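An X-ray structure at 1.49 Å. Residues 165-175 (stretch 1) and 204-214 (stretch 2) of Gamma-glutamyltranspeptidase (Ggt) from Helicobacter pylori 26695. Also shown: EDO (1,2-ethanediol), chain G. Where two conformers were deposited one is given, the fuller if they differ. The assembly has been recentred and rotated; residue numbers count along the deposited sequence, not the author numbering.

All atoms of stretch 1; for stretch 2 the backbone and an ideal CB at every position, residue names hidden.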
# COMPACT_ATOMS: atom_id res chain seq x y z
N LEU A 165 15.59 11.24 14.97
CA LEU A 165 14.74 12.18 14.25
C LEU A 165 13.52 12.60 15.07
O LEU A 165 13.07 13.74 14.97
CB LEU A 165 14.30 11.60 12.90
CG LEU A 165 15.44 11.60 11.86
CD1 LEU A 165 15.21 10.57 10.77
CD2 LEU A 165 15.63 12.99 11.26
N ALA A 166 12.97 11.69 15.87
CA ALA A 166 11.85 12.04 16.74
C ALA A 166 12.28 12.99 17.85
O ALA A 166 11.60 13.98 18.14
CB ALA A 166 11.20 10.78 17.33
N GLU A 167 13.42 12.71 18.46
CA GLU A 167 13.92 13.51 19.58
C GLU A 167 14.42 14.89 19.16
O GLU A 167 14.16 15.89 19.84
CB GLU A 167 15.05 12.78 20.30
CG GLU A 167 14.62 11.54 21.07
CD GLU A 167 15.79 10.84 21.75
OE1 GLU A 167 16.95 11.11 21.38
OE2 GLU A 167 15.54 10.02 22.65
N ASN A 168 15.16 14.95 18.06
CA ASN A 168 15.84 16.19 17.66
C ASN A 168 15.05 16.97 16.63
O ASN A 168 15.26 18.18 16.45
CB ASN A 168 17.24 15.87 17.10
CG ASN A 168 18.12 15.09 18.08
OD1 ASN A 168 17.96 15.19 19.29
ND2 ASN A 168 19.06 14.33 17.54
N GLY A 169 14.16 16.28 15.92
CA GLY A 169 13.31 16.89 14.94
C GLY A 169 13.86 16.97 13.53
O GLY A 169 15.03 16.63 13.26
N TYR A 170 12.98 17.40 12.63
CA TYR A 170 13.31 17.65 11.24
C TYR A 170 12.43 18.78 10.72
O TYR A 170 11.37 19.07 11.30
CB TYR A 170 13.12 16.38 10.38
CG TYR A 170 11.70 15.86 10.37
CD1 TYR A 170 11.25 14.97 11.34
CD2 TYR A 170 10.81 16.26 9.38
CE1 TYR A 170 9.93 14.50 11.33
CE2 TYR A 170 9.50 15.80 9.36
CZ TYR A 170 9.07 14.91 10.33
OH TYR A 170 7.77 14.44 10.32
N ALA A 171 12.88 19.43 9.66
CA ALA A 171 12.18 20.58 9.10
C ALA A 171 10.98 20.13 8.27
O ALA A 171 11.09 19.24 7.44
CB ALA A 171 13.13 21.41 8.25
N ILE A 172 9.84 20.77 8.51
CA ILE A 172 8.62 20.49 7.76
C ILE A 172 8.82 20.94 6.30
O ILE A 172 9.27 22.06 6.05
CB ILE A 172 7.39 21.21 8.38
CG1 ILE A 172 7.05 20.65 9.77
CG2 ILE A 172 6.17 21.10 7.46
CD1 ILE A 172 6.61 19.20 9.77
N SER A 173 8.52 20.06 5.35
CA SER A 173 8.65 20.37 3.94
C SER A 173 7.44 21.17 3.47
O SER A 173 6.44 21.27 4.19
CB SER A 173 8.79 19.09 3.11
OG SER A 173 7.59 18.33 3.11
N GLN A 174 7.53 21.74 2.27
CA GLN A 174 6.39 22.42 1.65
C GLN A 174 5.19 21.49 1.57
O GLN A 174 4.07 21.87 1.93
CB GLN A 174 6.72 22.94 0.24
CG GLN A 174 5.55 23.68 -0.41
CD GLN A 174 5.81 24.05 -1.86
OE1 GLN A 174 6.95 24.25 -2.28
NE2 GLN A 174 4.74 24.14 -2.65
N ARG A 175 5.41 20.27 1.09
CA ARG A 175 4.32 19.31 0.90
C ARG A 175 3.71 18.92 2.24
O ARG A 175 2.49 18.81 2.35
CB ARG A 175 4.79 18.07 0.13
CG ARG A 175 3.69 17.02 -0.13
CD ARG A 175 2.47 17.61 -0.84
NE ARG A 175 1.41 16.62 -1.02
CZ ARG A 175 0.11 16.89 -1.13
NH1 ARG A 175 -0.34 18.15 -1.07
NH2 ARG A 175 -0.75 15.90 -1.29
N UNK A 204 -0.51 26.62 13.67
CA UNK A 204 -0.19 25.69 12.59
C UNK A 204 1.31 25.56 12.38
O UNK A 204 2.03 26.56 12.39
CB UNK A 204 -0.86 26.14 11.29
N UNK A 205 1.79 24.33 12.15
CA UNK A 205 3.15 24.10 11.66
C UNK A 205 3.25 24.59 10.23
O UNK A 205 2.33 24.38 9.42
CB UNK A 205 3.53 22.62 11.75
N UNK A 206 4.36 25.27 9.93
CA UNK A 206 4.61 25.88 8.63
C UNK A 206 5.87 25.30 8.02
O UNK A 206 6.71 24.70 8.72
CB UNK A 206 4.73 27.40 8.75
N UNK A 207 6.01 25.50 6.72
CA UNK A 207 7.20 25.05 6.00
C UNK A 207 8.47 25.59 6.65
O UNK A 207 8.59 26.80 6.89
CB UNK A 207 7.13 25.49 4.53
N UNK A 208 9.41 24.69 6.95
CA UNK A 208 10.68 25.05 7.57
C UNK A 208 10.72 24.97 9.08
O UNK A 208 11.81 25.02 9.66
CB UNK A 208 11.05 26.47 7.15
N UNK A 209 9.57 24.84 9.74
CA UNK A 209 9.51 24.68 11.19
C UNK A 209 10.12 23.35 11.60
O UNK A 209 9.93 22.36 10.90
CB UNK A 209 8.07 24.78 11.69
N UNK A 210 10.81 23.33 12.74
CA UNK A 210 11.33 22.10 13.33
C UNK A 210 10.18 21.34 14.00
O UNK A 210 9.50 21.87 14.89
CB UNK A 210 12.44 22.40 14.34
N UNK A 211 9.97 20.11 13.55
CA UNK A 211 8.91 19.24 14.05
C UNK A 211 9.56 18.17 14.94
O UNK A 211 10.25 17.28 14.44
CB UNK A 211 8.12 18.61 12.90
N UNK A 212 9.33 18.29 16.25
CA UNK A 212 9.90 17.41 17.26
C UNK A 212 8.79 16.55 17.83
O UNK A 212 7.67 17.04 18.06
CB UNK A 212 10.60 18.21 18.36
N UNK A 213 9.09 15.27 18.06
CA UNK A 213 8.08 14.30 18.50
C UNK A 213 8.56 13.53 19.73
O UNK A 213 8.94 12.36 19.65
CB UNK A 213 7.75 13.33 17.37
N UNK A 214 8.52 14.20 20.87
CA UNK A 214 9.08 13.69 22.10
C UNK A 214 8.38 12.42 22.60
O UNK A 214 9.05 11.47 23.03
CB UNK A 214 9.01 14.78 23.18
C1 EDO G . -2.20 21.76 11.25
O1 EDO G . -2.68 23.07 10.90
C2 EDO G . -0.69 21.77 11.21
O2 EDO G . -0.14 22.43 12.34

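Position 204 has nothing of stretch 1 within reach of its CB, so the contact sets no preference; 1,2-ethanediol lies nearby, and a polar group could meet its hydroxyls. The residue is Asp204, whose OD1 accepts a hydrogen bond from EDO O1 at 2.8 Å.

At 205 the CB points toward stretch 1 and lies 4.5 Å from Ile172 CG1, so an apolar or aromatic side chain would suit. Tyr205 is found; its CB makes that apolar contact, while its backbone N donates to EDO O2 at 2.7 Å.

Positions 206 to 209 form a type II turn. At 206 the CB points away from stretch 1 and many residues would do; it is Gln206. The CB of 207 points sideways, 4.3 Å from the CA of Gln174, beside the start of a helix, where a long or polar chain could reach along the backbone. Glu207 extends with chi1 and chi2 both t, bringing OE1 to 3.4 Å from Gln174 CB, a packing contact.

Position 208 is decided by its backbone: phi 93° and psi -13° would jam a CB against the preceding carbonyl oxygen, so glycine is called for. Gly208 also donates from N to Ile172 O at 2.8 Å.

The CB of 209 points sideways, 4.7 Å from Ile172 CG1, leaving room for small or polar residues; an acceptor could reach back to the free NH of the turn's first residue. Asp209 does so: Gln206 N donates to OD2 at 2.9 Å. Its carbonyl serves stretch 1, with Ile172 N donating to Asp209 O at 2.9 Å.

Position 210 pairs with Ala171 in an antiparallel, non-hydrogen-bonded bridge, its CB on the same face as that small side chain. A branched aliphatic residue could spread over the Gly169 backbone. Leu210 does this, its CD1 3.7 Å from Gly169 C and its CD2 3.6 Å from Asn168 O.

Position 211 offers the clearest pocket: its ideal CB is 3.5 Å from Ile172 CD1, on the face shared with the Tyr170 ring. A large apolar or aromatic side chain suits. Phe211 turns its ring edge toward the Tyr170 face, centroids 5.9 Å apart and planes at 77°. The bridge closes with Phe211 N to Tyr170 O at 2.8 Å and Tyr170 N to Phe211 O at 3.3 Å.

At 212 the CB points sideways, near the carbonyls ending the helix, and a compact aliphatic residue fits. Val212 brings CG1 to 3.4 Å from Glu167 O and CG2 to 4.0 Å from Gly169 CA.

Position 213 lies beside Ala166, whose small side chain leaves room; a polar chain could reach the Tyr170 ring. Gln213 places NE2 at that ring's edge, 3.9 Å from CE1 of Tyr170, and donates from N to Ala166 O at 2.8 Å. One water links Gln213 NE2 to Leu165 O.

At 214 the CB points away, and a solvent-tolerant residue suits: Lys214.

Stretch 2 (204-214) DYQEGDLFVQK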
# COMPACT_ATOMS: atom_id res chain seq x y z
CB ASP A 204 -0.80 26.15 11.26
CG ASP A 204 -2.32 26.19 11.28
OD1 ASP A 204 -2.93 25.53 12.14
OD2 ASP A 204 -2.90 26.87 10.40
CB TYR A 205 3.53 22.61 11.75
CG TYR A 205 4.04 22.21 13.11
CD1 TYR A 205 5.32 22.56 13.52
CD2 TYR A 205 3.24 21.49 13.99
CE1 TYR A 205 5.79 22.20 14.77
CE2 TYR A 205 3.70 21.13 15.24
CZ TYR A 205 4.98 21.50 15.63
OH TYR A 205 5.44 21.15 16.88
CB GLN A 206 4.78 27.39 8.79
CG GLN A 206 3.60 28.09 9.46
CD GLN A 206 2.34 28.06 8.62
OE1 GLN A 206 2.37 27.71 7.44
NE2 GLN A 206 1.22 28.44 9.23
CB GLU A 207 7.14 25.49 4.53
CG GLU A 207 8.32 24.99 3.69
CD GLU A 207 8.28 25.46 2.24
OE1 GLU A 207 7.23 25.98 1.78
OE2 GLU A 207 9.31 25.31 1.55
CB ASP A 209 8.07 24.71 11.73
CG ASP A 209 7.46 26.09 11.77
OD1 ASP A 209 8.19 27.11 11.65
OD2 ASP A 209 6.23 26.17 11.93
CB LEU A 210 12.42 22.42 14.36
CG LEU A 210 13.23 21.22 14.84
CD1 LEU A 210 14.09 20.66 13.72
CD2 LEU A 210 14.07 21.58 16.05
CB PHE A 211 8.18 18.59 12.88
CG PHE A 211 6.96 17.82 13.28
CD1 PHE A 211 5.92 18.45 13.93
CD2 PHE A 211 6.86 16.47 13.03
CE1 PHE A 211 4.79 17.75 14.32
CE2 PHE A 211 5.73 15.76 13.41
CZ PHE A 211 4.69 16.41 14.05
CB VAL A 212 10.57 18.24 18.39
CG1 VAL A 212 11.11 17.33 19.47
CG2 VAL A 212 11.66 19.12 17.80
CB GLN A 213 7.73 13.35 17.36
CG GLN A 213 7.06 14.06 16.21
CD GLN A 213 6.74 13.14 15.05
OE1 GLN A 213 5.62 12.62 14.94
NE2 GLN A 213 7.72 12.94 14.17
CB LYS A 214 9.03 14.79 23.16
CG LYS A 214 9.81 14.49 24.41
CD LYS A 214 9.77 15.69 25.33
CE LYS A 214 10.15 15.34 26.74
NZ LYS A 214 10.34 16.56 27.55
O HOH W 1 10.26 14.46 14.72
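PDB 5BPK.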